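Local coordinates for putative citrate lyase, alfa subunit (Streptococcus mutans, PDB 2HJ0), which is a putative citrate lyase alpha subunit of the CitF family, a large alpha/beta protein built around two extensive, mainly parallel beta-sheets, at residues T66-R74 / T185-D196; F73-M82 / V230-E238. One frame throughout, in Å; residues are numbered along the deposited sequence.

Interaction 1 (T66-R74 / T185-D196); sequences TISFHHHFR and TTCGSLGYAMID
H72 drives its imidazole into the bend of S189, L190 and G191 just ahead of helix 191-199, a worked example of how a buried polar ring can have its NE2 satisfied, here by the carbonyl O of V328. Its CB lies 3.8 Å from SG of C187. From there CG stands anti to the carbonyl carbon (chi1 -81°), beside the backbone N, so that the ring lies against the 189-191 backbone: the carbonyl O of S189 sits over the centre of one face, and N of L190 lies above the same face nearer the rim. ND1 is flanked by a methyl of L190, CD2 at 3.8 Å. At the edge the ring meets the amides of Y192 and A193. At the tip, NE2 of H72 is 3.5 Å from CD2 of Y192. An ST turn shapes this bend, OG of S189 accepting from N of G191 at 3.2 Å.

Y192 lies near parallel to both H71 and H72, its plane 19° from each, yet is slid so far that the rings barely overlap; the H71 and Y192 centroids are 4.8 Å apart. ND1 of H71 is hydrogen-bonded to OG of S100, and its ring lies close to a bound citric acid. The same SG of C187 also comes obliquely to the F73 ring, 4.4 Å from its centroid, while the carbonyl O of T185 approaches that ring's edge. OG of S68 donates to OD2 of D196 at 2.7 Å, on the anti side and 22° out of the carboxylate plane; R151 holds the other oxygen by a salt bridge.

The contact is largely buried: S68 belongs to strand 66-69, which runs between strands 95-99 and 164-169, and A193 and D196 of helix 191-199 rest on L167 of the latter.

Interaction 2 (F73-M82 / V230-E238); sequences FREGDYVMNM and VVDAIGDPE
Y78 lays one face of its ring along the backbone of G235 and D236, with CA of G235 4.0 Å from the ring centroid and 22° off its normal, a CH-pi contact. The carbonyl O of A233 meets the same ring at the edge and in plane. OH reaches OD2 of D236 in a weak hydrogen bond of 3.2 Å, the carboxylate turned 53° from the ring plane. Firmer is the bond from N of D236 to O of G76, 2.8 Å with an angle of 152° at the hydrogen, which arrives on a carbonyl lone pair beside the single beta bridge of D77 with G235.

I234, next to the bridge, packs its side chain between F73 and V79: it meets F73 obliquely, CD1 of I234 lying 3.4 Å from CZ of F73, while V79 lies alongside, pointing the same way. M82 and V231 slide past each other in opposite directions, SE to CG1 4.1 Å.

Just ahead of helix 79-89, where Y78 is the N-cap residue, D77 forms an Asx motif, OD2 taking N of M80 at 2.9 Å. I52 of helix 52-58 packs on M82 and V231, and the V231 backbone bonds to T207 of strand 202-207.

From the N terminus, the chain passes strand 66-69, the turn holding F73 and R74, and then helix 79-89. Interaction 1 closes a loop when 185-196 returns to the end of that strand; interaction 2 closes another when 230-238 reaches the start of the helix. Because the second loop opens before the first has closed, the two cross, sharing F73 and R74. Interaction 1 thus ties the strand's end to helix 191-199, and interaction 2 ties helix 79-89 to the loop after strand 227-230 of the same sheet. D208 bridges them, accepting from T185 OG1 and I234 N, and T185 also packs against I234 and G235.

Interaction 1 (T66-R74 / T185-D196)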
ATOM      1  N   THR A  66      16.906   5.125  15.981  1.00 19.25           N
ATOM      2  CA  THR A  66      15.902   4.130  16.304  1.00 17.60           C
ATOM      3  C   THR A  66      15.750   3.118  15.179  1.00 16.79           C
ATOM      4  O   THR A  66      15.680   3.481  14.013  1.00 18.32           O
ATOM      5  CB  THR A  66      14.534   4.761  16.583  1.00 17.59           C
ATOM      6  OG1 THR A  66      14.611   5.549  17.776  1.00 18.81           O
ATOM      7  CG2 THR A  66      13.484   3.669  16.772  1.00 16.52           C
ATOM      8  N   ILE A  67      15.709   1.843  15.539  1.00 13.63           N
ATOM      9  CA  ILE A  67      15.560   0.787  14.565  1.00 11.46           C
ATOM     10  C   ILE A  67      14.370  -0.079  14.964  1.00 11.49           C
ATOM     11  O   ILE A  67      13.971  -0.100  16.131  1.00 10.32           O
ATOM     12  CB  ILE A  67      16.843  -0.074  14.492  1.00 11.29           C
ATOM     13  CG1 ILE A  67      17.080  -0.793  15.822  1.00  9.68           C
ATOM     14  CG2 ILE A  67      18.038   0.805  14.168  1.00 10.58           C
ATOM     15  CD1 ILE A  67      18.318  -1.677  15.806  1.00  8.05           C
ATOM     16  N   SER A  68      13.803  -0.797  13.997  1.00 11.40           N
ATOM     17  CA  SER A  68      12.652  -1.665  14.263  1.00 10.06           C
ATOM     18  C   SER A  68      12.799  -3.063  13.667  1.00  9.84           C
ATOM     19  O   SER A  68      13.664  -3.311  12.817  1.00  8.84           O
ATOM     20  CB  SER A  68      11.376  -1.022  13.719  1.00  9.46           C
ATOM     21  OG  SER A  68      11.517  -0.676  12.350  1.00  8.64           O
ATOM     22  N   PHE A  69      11.927  -3.961  14.125  1.00  8.57           N
ATOM     23  CA  PHE A  69      11.885  -5.361  13.689  1.00  7.28           C
ATOM     24  C   PHE A  69      10.462  -5.856  13.894  1.00  5.80           C
ATOM     25  O   PHE A  69       9.702  -5.231  14.623  1.00  4.50           O
ATOM     26  CB  PHE A  69      12.799  -6.255  14.538  1.00  6.98           C
ATOM     27  CG  PHE A  69      14.192  -5.730  14.713  1.00  6.52           C
ATOM     28  CD1 PHE A  69      14.489  -4.820  15.721  1.00  7.75           C
ATOM     29  CD2 PHE A  69      15.212  -6.154  13.874  1.00  6.60           C
ATOM     30  CE1 PHE A  69      15.784  -4.338  15.886  1.00  6.66           C
ATOM     31  CE2 PHE A  69      16.506  -5.682  14.030  1.00  5.94           C
ATOM     32  CZ  PHE A  69      16.792  -4.773  15.038  1.00  6.55           C
ATOM     33  N   HIS A  70      10.097  -6.972  13.261  1.00  4.07           N
ATOM     34  CA  HIS A  70       8.760  -7.508  13.462  1.00  3.88           C
ATOM     35  C   HIS A  70       8.876  -8.872  14.137  1.00  4.10           C
ATOM     36  O   HIS A  70       9.961  -9.445  14.190  1.00  2.59           O
ATOM     37  CB  HIS A  70       8.006  -7.625  12.146  1.00  2.40           C
ATOM     38  CG  HIS A  70       8.516  -8.703  11.250  1.00  1.75           C
ATOM     39  ND1 HIS A  70       9.241  -8.438  10.110  1.00  2.99           N
ATOM     40  CD2 HIS A  70       8.452 -10.051  11.357  1.00  1.00           C
ATOM     41  CE1 HIS A  70       9.610  -9.577   9.555  1.00  3.34           C
ATOM     42  NE2 HIS A  70       9.146 -10.571  10.293  1.00  4.25           N
ATOM     43  N   HIS A  71       7.771  -9.387  14.670  1.00  5.27           N
ATOM     44  CA  HIS A  71       7.800 -10.685  15.348  1.00  6.87           C
ATOM     45  C   HIS A  71       6.973 -11.794  14.687  1.00  7.50           C
ATOM     46  O   HIS A  71       6.481 -12.710  15.372  1.00  6.92           O
ATOM     47  CB  HIS A  71       7.342 -10.527  16.805  1.00  6.05           C
ATOM     48  CG  HIS A  71       5.903 -10.151  16.951  1.00  4.79           C
ATOM     49  ND1 HIS A  71       5.414  -8.918  16.580  1.00  4.55           N
ATOM     50  CD2 HIS A  71       4.835 -10.860  17.390  1.00  5.53           C
ATOM     51  CE1 HIS A  71       4.109  -8.883  16.780  1.00  4.92           C
ATOM     52  NE2 HIS A  71       3.731 -10.050  17.269  1.00  5.30           N
ATOM     53  N   HIS A  72       6.831 -11.746  13.367  1.00  7.49           N
ATOM     54  CA  HIS A  72       6.032 -12.772  12.701  1.00  9.38           C
ATOM     55  C   HIS A  72       6.636 -14.168  12.765  1.00  8.83           C
ATOM     56  O   HIS A  72       5.931 -15.158  12.592  1.00 10.15           O
ATOM     57  CB  HIS A  72       5.750 -12.377  11.251  1.00  8.42           C
ATOM     58  CG  HIS A  72       4.626 -11.405  11.104  1.00  8.14           C
ATOM     59  ND1 HIS A  72       4.804 -10.125  10.627  1.00  9.94           N
ATOM     60  CD2 HIS A  72       3.302 -11.533  11.353  1.00  8.75           C
ATOM     61  CE1 HIS A  72       3.638  -9.505  10.585  1.00  9.92           C
ATOM     62  NE2 HIS A  72       2.708 -10.338  11.017  1.00  9.63           N
ATOM     63  N   PHE A  73       7.932 -14.249  13.029  1.00  9.79           N
ATOM     64  CA  PHE A  73       8.603 -15.549  13.133  1.00 11.21           C
ATOM     65  C   PHE A  73       8.576 -16.058  14.579  1.00 11.83           C
ATOM     66  O   PHE A  73       9.028 -17.172  14.883  1.00  9.45           O
ATOM     67  CB  PHE A  73      10.052 -15.452  12.658  1.00  9.39           C
ATOM     68  CG  PHE A  73      10.179 -15.288  11.184  1.00  9.61           C
ATOM     69  CD1 PHE A  73      10.819 -14.183  10.645  1.00  8.59           C
ATOM     70  CD2 PHE A  73       9.642 -16.242  10.328  1.00 11.23           C
ATOM     71  CE1 PHE A  73      10.923 -14.029   9.276  1.00  8.42           C
ATOM     72  CE2 PHE A  73       9.737 -16.103   8.953  1.00 10.68           C
ATOM     73  CZ  PHE A  73      10.377 -14.997   8.422  1.00 10.70           C
ATOM     74  N   ARG A  74       8.046 -15.219  15.461  1.00 11.97           N
ATOM     75  CA  ARG A  74       7.941 -15.538  16.867  1.00 12.50           C
ATOM     76  C   ARG A  74       9.204 -16.133  17.459  1.00 13.09           C
ATOM     77  O   ARG A  74      10.285 -15.594  17.249  1.00 14.06           O
ATOM     78  CB  ARG A  74       6.757 -16.459  17.079  1.00 12.38           C
ATOM     79  CG  ARG A  74       5.489 -15.787  16.656  1.00 15.21           C
ATOM     80  CD  ARG A  74       4.310 -16.395  17.339  1.00 16.69           C
ATOM     81  NE  ARG A  74       3.677 -17.369  16.474  1.00 19.41           N
ATOM     82  CZ  ARG A  74       2.692 -18.163  16.856  1.00 20.76           C
ATOM     83  NH1 ARG A  74       2.170 -19.031  15.988  1.00 20.81           N
ATOM     84  NH2 ARG A  74       2.246 -18.081  18.106  1.00 20.00           N
ATOM     85  N   THR A 185      11.251 -20.489   4.734  1.00 18.27           N
ATOM     86  CA  THR A 185      10.952 -20.120   6.098  1.00 18.36           C
ATOM     87  C   THR A 185       9.840 -19.089   6.095  1.00 18.54           C
ATOM     88  O   THR A 185      10.066 -17.923   6.437  1.00 19.53           O
ATOM     89  CB  THR A 185      12.179 -19.504   6.771  1.00 19.93           C
ATOM     90  OG1 THR A 185      13.330 -20.310   6.499  1.00 21.42           O
ATOM     91  CG2 THR A 185      11.967 -19.413   8.274  1.00 21.67           C
ATOM     92  N   THR A 186       8.642 -19.514   5.706  1.00 16.81           N
ATOM     93  CA  THR A 186       7.482 -18.621   5.643  1.00 15.30           C
ATOM     94  C   THR A 186       6.843 -18.339   6.997  1.00 13.27           C
ATOM     95  O   THR A 186       7.121 -19.016   7.972  1.00 13.68           O
ATOM     96  CB  THR A 186       6.386 -19.215   4.732  1.00 15.61           C
ATOM     97  OG1 THR A 186       5.846 -20.396   5.347  1.00 15.73           O
ATOM     98  CG2 THR A 186       6.963 -19.576   3.364  1.00 13.80           C
ATOM     99  N   CYS A 187       5.980 -17.336   7.048  1.00 12.68           N
ATOM    100  CA  CYS A 187       5.285 -16.997   8.288  1.00 12.62           C
ATOM    101  C   CYS A 187       3.891 -16.468   7.958  1.00 12.09           C
ATOM    102  O   CYS A 187       3.130 -16.080   8.844  1.00 11.26           O
ATOM    103  CB  CYS A 187       6.053 -15.926   9.048  1.00 11.79           C
ATOM    104  SG  CYS A 187       6.260 -14.427   8.089  1.00 13.07           S
ATOM    105  N   GLY A 188       3.576 -16.438   6.669  1.00 12.13           N
ATOM    106  CA  GLY A 188       2.279 -15.955   6.244  1.00 13.73           C
ATOM    107  C   GLY A 188       2.194 -14.441   6.156  1.00 13.63           C
ATOM    108  O   GLY A 188       2.989 -13.798   5.470  1.00 14.57           O
ATOM    109  N   SER A 189       1.219 -13.868   6.853  1.00 11.89           N
ATOM    110  CA  SER A 189       1.037 -12.434   6.845  1.00 12.60           C
ATOM    111  C   SER A 189       2.257 -11.675   7.362  1.00 13.32           C
ATOM    112  O   SER A 189       3.095 -12.225   8.082  1.00 13.52           O
ATOM    113  CB  SER A 189      -0.175 -12.060   7.684  1.00 12.78           C
ATOM    114  OG  SER A 189      -0.275 -10.653   7.791  1.00 12.66           O
ATOM    115  N   LEU A 190       2.345 -10.408   6.970  1.00 12.93           N
ATOM    116  CA  LEU A 190       3.431  -9.521   7.375  1.00 12.26           C
ATOM    117  C   LEU A 190       2.865  -8.178   7.819  1.00 12.49           C
ATOM    118  O   LEU A 190       3.505  -7.145   7.648  1.00 12.14           O
ATOM    119  CB  LEU A 190       4.388  -9.300   6.215  1.00 11.01           C
ATOM    120  CG  LEU A 190       5.317 -10.466   5.918  1.00 10.15           C
ATOM    121  CD1 LEU A 190       6.185 -10.116   4.723  1.00  8.24           C
ATOM    122  CD2 LEU A 190       6.185 -10.767   7.147  1.00  9.58           C
ATOM    123  N   GLY A 191       1.667  -8.219   8.399  1.00 12.99           N
ATOM    124  CA  GLY A 191       0.991  -7.019   8.851  1.00 13.07           C
ATOM    125  C   GLY A 191       1.740  -6.083   9.782  1.00 12.77           C
ATOM    126  O   GLY A 191       1.570  -4.869   9.693  1.00 12.09           O
ATOM    127  N   TYR A 192       2.556  -6.613  10.683  1.00 12.36           N
ATOM    128  CA  TYR A 192       3.270  -5.719  11.573  1.00 12.82           C
ATOM    129  C   TYR A 192       4.451  -5.104  10.819  1.00 14.47           C
ATOM    130  O   TYR A 192       4.735  -3.927  10.980  1.00 16.65           O
ATOM    131  CB  TYR A 192       3.734  -6.449  12.844  1.00 11.53           C
ATOM    132  CG  TYR A 192       2.595  -7.054  13.647  1.00 12.20           C
ATOM    133  CD1 TYR A 192       1.493  -6.283  14.029  1.00 11.58           C
ATOM    134  CD2 TYR A 192       2.587  -8.421  13.961  1.00 12.02           C
ATOM    135  CE1 TYR A 192       0.400  -6.864  14.693  1.00 13.46           C
ATOM    136  CE2 TYR A 192       1.506  -9.013  14.624  1.00 11.92           C
ATOM    137  CZ  TYR A 192       0.413  -8.233  14.983  1.00 13.50           C
ATOM    138  OH  TYR A 192      -0.678  -8.816  15.594  1.00 12.43           O
ATOM    139  N   ALA A 193       5.122  -5.877   9.969  1.00 14.26           N
ATOM    140  CA  ALA A 193       6.258  -5.339   9.225  1.00 13.77           C
ATOM    141  C   ALA A 193       5.854  -4.352   8.133  1.00 14.75           C
ATOM    142  O   ALA A 193       6.595  -3.416   7.823  1.00 14.86           O
ATOM    143  CB  ALA A 193       7.070  -6.464   8.618  1.00 12.72           C
HETATM  144  N   MSE A 194       4.677  -4.554   7.552  1.00 15.43           N
HETATM  145  CA  MSE A 194       4.212  -3.677   6.477  1.00 17.04           C
HETATM  146  C   MSE A 194       4.127  -2.215   6.862  1.00 16.04           C
HETATM  147  O   MSE A 194       4.329  -1.337   6.026  1.00 15.84           O
HETATM  148  CB  MSE A 194       2.852  -4.142   5.946  1.00 18.16           C
HETATM  149  CG  MSE A 194       2.943  -5.322   4.994  1.00 21.09           C
HETATM  150 SE   MSE A 194       1.260  -6.253   4.746  1.00 25.65          SE
HETATM  151  CE  MSE A 194       0.707  -5.499   3.050  1.00 24.71           C
ATOM    152  N   ILE A 195       3.825  -1.943   8.122  1.00 15.84           N
ATOM    153  CA  ILE A 195       3.730  -0.563   8.544  1.00 16.18           C
ATOM    154  C   ILE A 195       5.130   0.018   8.701  1.00 15.68           C
ATOM    155  O   ILE A 195       5.358   1.171   8.383  1.00 15.36           O
ATOM    156  CB  ILE A 195       2.952  -0.448   9.844  1.00 17.20           C
ATOM    157  CG1 ILE A 195       2.953   0.995  10.317  1.00 17.40           C
ATOM    158  CG2 ILE A 195       3.547  -1.353  10.890  1.00 18.29           C
ATOM    159  CD1 ILE A 195       2.109   1.195  11.538  1.00 18.90           C
ATOM    160  N   ASP A 196       6.070  -0.790   9.171  1.00 15.51           N
ATOM    161  CA  ASP A 196       7.434  -0.332   9.319  1.00 14.90           C
ATOM    162  C   ASP A 196       7.987   0.124   7.992  1.00 14.01           C
ATOM    163  O   ASP A 196       8.499   1.222   7.874  1.00 14.89           O
ATOM    164  CB  ASP A 196       8.322  -1.453   9.834  1.00 17.56           C
ATOM    165  CG  ASP A 196       8.110  -1.731  11.299  1.00 20.03           C
ATOM    166  OD1 ASP A 196       6.941  -1.878  11.707  1.00 21.01           O
ATOM    167  OD2 ASP A 196       9.111  -1.803  12.040  1.00 21.02           O
TER

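Interaction 2 (F73-M82 / V230-E238)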
ATOM      1  N   PHE A  73       7.932 -14.249  13.029  1.00  9.79           N
ATOM      2  CA  PHE A  73       8.603 -15.549  13.133  1.00 11.21           C
ATOM      3  C   PHE A  73       8.576 -16.058  14.579  1.00 11.83           C
ATOM      4  O   PHE A  73       9.028 -17.172  14.883  1.00  9.45           O
ATOM      5  CB  PHE A  73      10.052 -15.452  12.658  1.00  9.39           C
ATOM      6  CG  PHE A  73      10.179 -15.288  11.184  1.00  9.61           C
ATOM      7  CD1 PHE A  73      10.819 -14.183  10.645  1.00  8.59           C
ATOM      8  CD2 PHE A  73       9.642 -16.242  10.328  1.00 11.23           C
ATOM      9  CE1 PHE A  73      10.923 -14.029   9.276  1.00  8.42           C
ATOM     10  CE2 PHE A  73       9.737 -16.103   8.953  1.00 10.68           C
ATOM     11  CZ  PHE A  73      10.377 -14.997   8.422  1.00 10.70           C
ATOM     12  N   ARG A  74       8.046 -15.219  15.461  1.00 11.97           N
ATOM     13  CA  ARG A  74       7.941 -15.538  16.867  1.00 12.50           C
ATOM     14  C   ARG A  74       9.204 -16.133  17.459  1.00 13.09           C
ATOM     15  O   ARG A  74      10.285 -15.594  17.249  1.00 14.06           O
ATOM     16  CB  ARG A  74       6.757 -16.459  17.079  1.00 12.38           C
ATOM     17  CG  ARG A  74       5.489 -15.787  16.656  1.00 15.21           C
ATOM     18  CD  ARG A  74       4.310 -16.395  17.339  1.00 16.69           C
ATOM     19  NE  ARG A  74       3.677 -17.369  16.474  1.00 19.41           N
ATOM     20  CZ  ARG A  74       2.692 -18.163  16.856  1.00 20.76           C
ATOM     21  NH1 ARG A  74       2.170 -19.031  15.988  1.00 20.81           N
ATOM     22  NH2 ARG A  74       2.246 -18.081  18.106  1.00 20.00           N
ATOM     23  N   GLU A  75       9.077 -17.239  18.193  1.00 13.52           N
ATOM     24  CA  GLU A  75      10.230 -17.875  18.837  1.00 13.93           C
ATOM     25  C   GLU A  75      11.248 -18.432  17.867  1.00 14.94           C
ATOM     26  O   GLU A  75      12.307 -18.908  18.275  1.00 15.53           O
ATOM     27  CB  GLU A  75       9.781 -18.994  19.772  1.00 13.47           C
ATOM     28  CG  GLU A  75       8.924 -18.538  20.950  1.00 16.91           C
ATOM     29  CD  GLU A  75       9.657 -17.598  21.919  1.00 17.54           C
ATOM     30  OE1 GLU A  75      10.910 -17.607  21.955  1.00 14.40           O
ATOM     31  OE2 GLU A  75       8.957 -16.867  22.652  1.00 19.01           O
ATOM     32  N   GLY A  76      10.924 -18.383  16.583  1.00 16.12           N
ATOM     33  CA  GLY A  76      11.845 -18.886  15.591  1.00 16.18           C
ATOM     34  C   GLY A  76      12.637 -17.767  14.949  1.00 17.83           C
ATOM     35  O   GLY A  76      13.434 -18.026  14.047  1.00 19.03           O
ATOM     36  N   ASP A  77      12.451 -16.529  15.410  1.00 17.45           N
ATOM     37  CA  ASP A  77      13.167 -15.399  14.806  1.00 18.13           C
ATOM     38  C   ASP A  77      14.685 -15.423  14.929  1.00 19.03           C
ATOM     39  O   ASP A  77      15.233 -15.790  15.965  1.00 19.40           O
ATOM     40  CB  ASP A  77      12.692 -14.054  15.360  1.00 17.33           C
ATOM     41  CG  ASP A  77      13.488 -12.900  14.790  1.00 17.47           C
ATOM     42  OD1 ASP A  77      13.310 -12.598  13.596  1.00 18.45           O
ATOM     43  OD2 ASP A  77      14.322 -12.313  15.517  1.00 19.21           O
ATOM     44  N   TYR A  78      15.357 -15.003  13.862  1.00 19.12           N
ATOM     45  CA  TYR A  78      16.811 -14.940  13.838  1.00 18.73           C
ATOM     46  C   TYR A  78      17.292 -13.531  13.508  1.00 18.41           C
ATOM     47  O   TYR A  78      18.397 -13.156  13.876  1.00 17.48           O
ATOM     48  CB  TYR A  78      17.371 -15.893  12.791  1.00 19.83           C
ATOM     49  CG  TYR A  78      17.327 -17.361  13.144  1.00 22.88           C
ATOM     50  CD1 TYR A  78      17.655 -18.319  12.191  1.00 23.34           C
ATOM     51  CD2 TYR A  78      16.966 -17.799  14.417  1.00 25.20           C
ATOM     52  CE1 TYR A  78      17.625 -19.675  12.480  1.00 24.31           C
ATOM     53  CE2 TYR A  78      16.934 -19.170  14.721  1.00 26.79           C
ATOM     54  CZ  TYR A  78      17.266 -20.102  13.734  1.00 25.43           C
ATOM     55  OH  TYR A  78      17.219 -21.459  13.979  1.00 24.32           O
ATOM     56  N   VAL A  79      16.457 -12.764  12.808  1.00 18.74           N
ATOM     57  CA  VAL A  79      16.785 -11.405  12.389  1.00 18.67           C
ATOM     58  C   VAL A  79      17.141 -10.458  13.521  1.00 19.15           C
ATOM     59  O   VAL A  79      18.157  -9.790  13.444  1.00 19.53           O
ATOM     60  CB  VAL A  79      15.630 -10.796  11.573  1.00 19.55           C
ATOM     61  CG1 VAL A  79      15.989  -9.401  11.100  1.00 17.81           C
ATOM     62  CG2 VAL A  79      15.312 -11.693  10.397  1.00 19.40           C
HETATM   63  N   MSE A  80      16.320 -10.397  14.565  1.00 21.18           N
HETATM   64  CA  MSE A  80      16.585  -9.513  15.705  1.00 23.41           C
HETATM   65  C   MSE A  80      17.987  -9.719  16.279  1.00 22.97           C
HETATM   66  O   MSE A  80      18.809  -8.809  16.240  1.00 22.03           O
HETATM   67  CB  MSE A  80      15.555  -9.747  16.819  1.00 27.06           C
HETATM   68  CG  MSE A  80      14.517  -8.624  17.028  1.00 31.29           C
HETATM   69 SE   MSE A  80      14.861  -7.327  18.488  1.00 35.82          SE
HETATM   70  CE  MSE A  80      13.911  -8.200  19.959  1.00 33.59           C
ATOM     71  N   ASN A  81      18.249 -10.915  16.805  1.00 22.81           N
ATOM     72  CA  ASN A  81      19.542 -11.230  17.411  1.00 24.11           C
ATOM     73  C   ASN A  81      20.676 -11.042  16.434  1.00 25.49           C
ATOM     74  O   ASN A  81      21.799 -10.708  16.811  1.00 25.74           O
ATOM     75  CB  ASN A  81      19.587 -12.674  17.922  1.00 22.83           C
ATOM     76  CG  ASN A  81      18.515 -12.969  18.946  1.00 22.24           C
ATOM     77  OD1 ASN A  81      18.112 -12.102  19.721  1.00 22.32           O
ATOM     78  ND2 ASN A  81      18.059 -14.208  18.968  1.00 21.50           N
HETATM   79  N   MSE A  82      20.375 -11.269  15.170  1.00 27.58           N
HETATM   80  CA  MSE A  82      21.360 -11.135  14.115  1.00 29.71           C
HETATM   81  C   MSE A  82      21.826  -9.680  13.968  1.00 29.16           C
HETATM   82  O   MSE A  82      23.001  -9.377  14.171  1.00 28.98           O
HETATM   83  CB  MSE A  82      20.742 -11.624  12.811  1.00 34.25           C
HETATM   84  CG  MSE A  82      21.724 -12.104  11.773  1.00 40.54           C
HETATM   85 SE   MSE A  82      20.734 -12.783  10.275  1.00 51.56          SE
HETATM   86  CE  MSE A  82      20.068 -14.408  11.049  1.00 46.53           C
ATOM     87  N   VAL A 230      20.882 -11.292   1.805  1.00 12.49           N
ATOM     88  CA  VAL A 230      20.546 -12.700   1.843  1.00 13.23           C
ATOM     89  C   VAL A 230      21.365 -13.424   2.901  1.00 13.56           C
ATOM     90  O   VAL A 230      22.560 -13.199   3.008  1.00 12.93           O
ATOM     91  CB  VAL A 230      20.830 -13.346   0.485  1.00 12.64           C
ATOM     92  CG1 VAL A 230      20.654 -14.844   0.591  1.00 13.19           C
ATOM     93  CG2 VAL A 230      19.893 -12.774  -0.572  1.00 11.14           C
ATOM     94  N   VAL A 231      20.725 -14.288   3.680  1.00 16.15           N
ATOM     95  CA  VAL A 231      21.433 -15.054   4.708  1.00 18.15           C
ATOM     96  C   VAL A 231      21.033 -16.528   4.635  1.00 19.85           C
ATOM     97  O   VAL A 231      20.060 -16.878   3.967  1.00 20.44           O
ATOM     98  CB  VAL A 231      21.129 -14.529   6.126  1.00 17.06           C
ATOM     99  CG1 VAL A 231      21.740 -13.153   6.301  1.00 16.56           C
ATOM    100  CG2 VAL A 231      19.620 -14.483   6.357  1.00 15.87           C
ATOM    101  N   ASP A 232      21.775 -17.389   5.326  1.00 21.58           N
ATOM    102  CA  ASP A 232      21.477 -18.817   5.307  1.00 23.05           C
ATOM    103  C   ASP A 232      20.103 -19.145   5.894  1.00 21.98           C
ATOM    104  O   ASP A 232      19.403 -20.019   5.377  1.00 21.99           O
ATOM    105  CB  ASP A 232      22.571 -19.604   6.049  1.00 26.38           C
ATOM    106  CG  ASP A 232      22.400 -21.119   5.911  1.00 32.10           C
ATOM    107  OD1 ASP A 232      22.414 -21.625   4.755  1.00 35.34           O
ATOM    108  OD2 ASP A 232      22.250 -21.804   6.957  1.00 32.68           O
ATOM    109  N   ALA A 233      19.713 -18.441   6.957  1.00 21.31           N
ATOM    110  CA  ALA A 233      18.415 -18.668   7.605  1.00 21.47           C
ATOM    111  C   ALA A 233      17.948 -17.479   8.419  1.00 20.95           C
ATOM    112  O   ALA A 233      18.696 -16.956   9.236  1.00 21.36           O
ATOM    113  CB  ALA A 233      18.483 -19.891   8.510  1.00 20.64           C
ATOM    114  N   ILE A 234      16.706 -17.063   8.216  1.00 21.31           N
ATOM    115  CA  ILE A 234      16.180 -15.933   8.960  1.00 22.44           C
ATOM    116  C   ILE A 234      15.354 -16.422  10.124  1.00 24.19           C
ATOM    117  O   ILE A 234      15.108 -15.688  11.079  1.00 25.27           O
ATOM    118  CB  ILE A 234      15.313 -15.054   8.080  1.00 21.46           C
ATOM    119  CG1 ILE A 234      14.134 -15.866   7.555  1.00 21.54           C
ATOM    120  CG2 ILE A 234      16.134 -14.525   6.925  1.00 22.22           C
ATOM    121  CD1 ILE A 234      13.264 -15.106   6.605  1.00 21.80           C
ATOM    122  N   GLY A 235      14.929 -17.672  10.049  1.00 27.07           N
ATOM    123  CA  GLY A 235      14.134 -18.231  11.124  1.00 31.95           C
ATOM    124  C   GLY A 235      14.366 -19.717  11.286  1.00 35.09           C
ATOM    125  O   GLY A 235      14.873 -20.375  10.384  1.00 34.81           O
ATOM    126  N   ASP A 236      13.984 -20.245  12.441  1.00 39.56           N
ATOM    127  CA  ASP A 236      14.152 -21.661  12.726  1.00 44.54           C
ATOM    128  C   ASP A 236      13.263 -22.494  11.806  1.00 47.40           C
ATOM    129  O   ASP A 236      12.062 -22.254  11.710  1.00 47.27           O
ATOM    130  CB  ASP A 236      13.798 -21.945  14.185  1.00 46.08           C
ATOM    131  CG  ASP A 236      14.406 -23.236  14.691  1.00 48.05           C
ATOM    132  OD1 ASP A 236      14.152 -24.297  14.069  1.00 47.95           O
ATOM    133  OD2 ASP A 236      15.133 -23.185  15.714  1.00 48.48           O
ATOM    134  N   PRO A 237      13.849 -23.491  11.126  1.00 50.73           N
ATOM    135  CA  PRO A 237      13.140 -24.379  10.200  1.00 54.18           C
ATOM    136  C   PRO A 237      11.744 -24.802  10.650  1.00 57.64           C
ATOM    137  O   PRO A 237      10.743 -24.237  10.206  1.00 57.99           O
ATOM    138  CB  PRO A 237      14.088 -25.563  10.078  1.00 53.74           C
ATOM    139  CG  PRO A 237      15.428 -24.904  10.144  1.00 52.39           C
ATOM    140  CD  PRO A 237      15.251 -23.922  11.286  1.00 51.42           C
ATOM    141  N   GLU A 238      11.677 -25.802  11.524  1.00 61.15           N
ATOM    142  CA  GLU A 238      10.387 -26.285  12.007  1.00 64.79           C
ATOM    143  C   GLU A 238       9.676 -25.268  12.899  1.00 66.50           C
ATOM    144  O   GLU A 238       8.537 -25.487  13.314  1.00 67.14           O
ATOM    145  CB  GLU A 238      10.558 -27.618  12.757  1.00 65.73           C
ATOM    146  CG  GLU A 238      11.999 -28.037  13.001  1.00 66.91           C
ATOM    147  CD  GLU A 238      12.734 -27.067  13.902  1.00 67.78           C
ATOM    148  OE1 GLU A 238      13.935 -27.290  14.159  1.00 69.37           O
ATOM    149  OE2 GLU A 238      12.112 -26.083  14.354  1.00 67.10           O
TER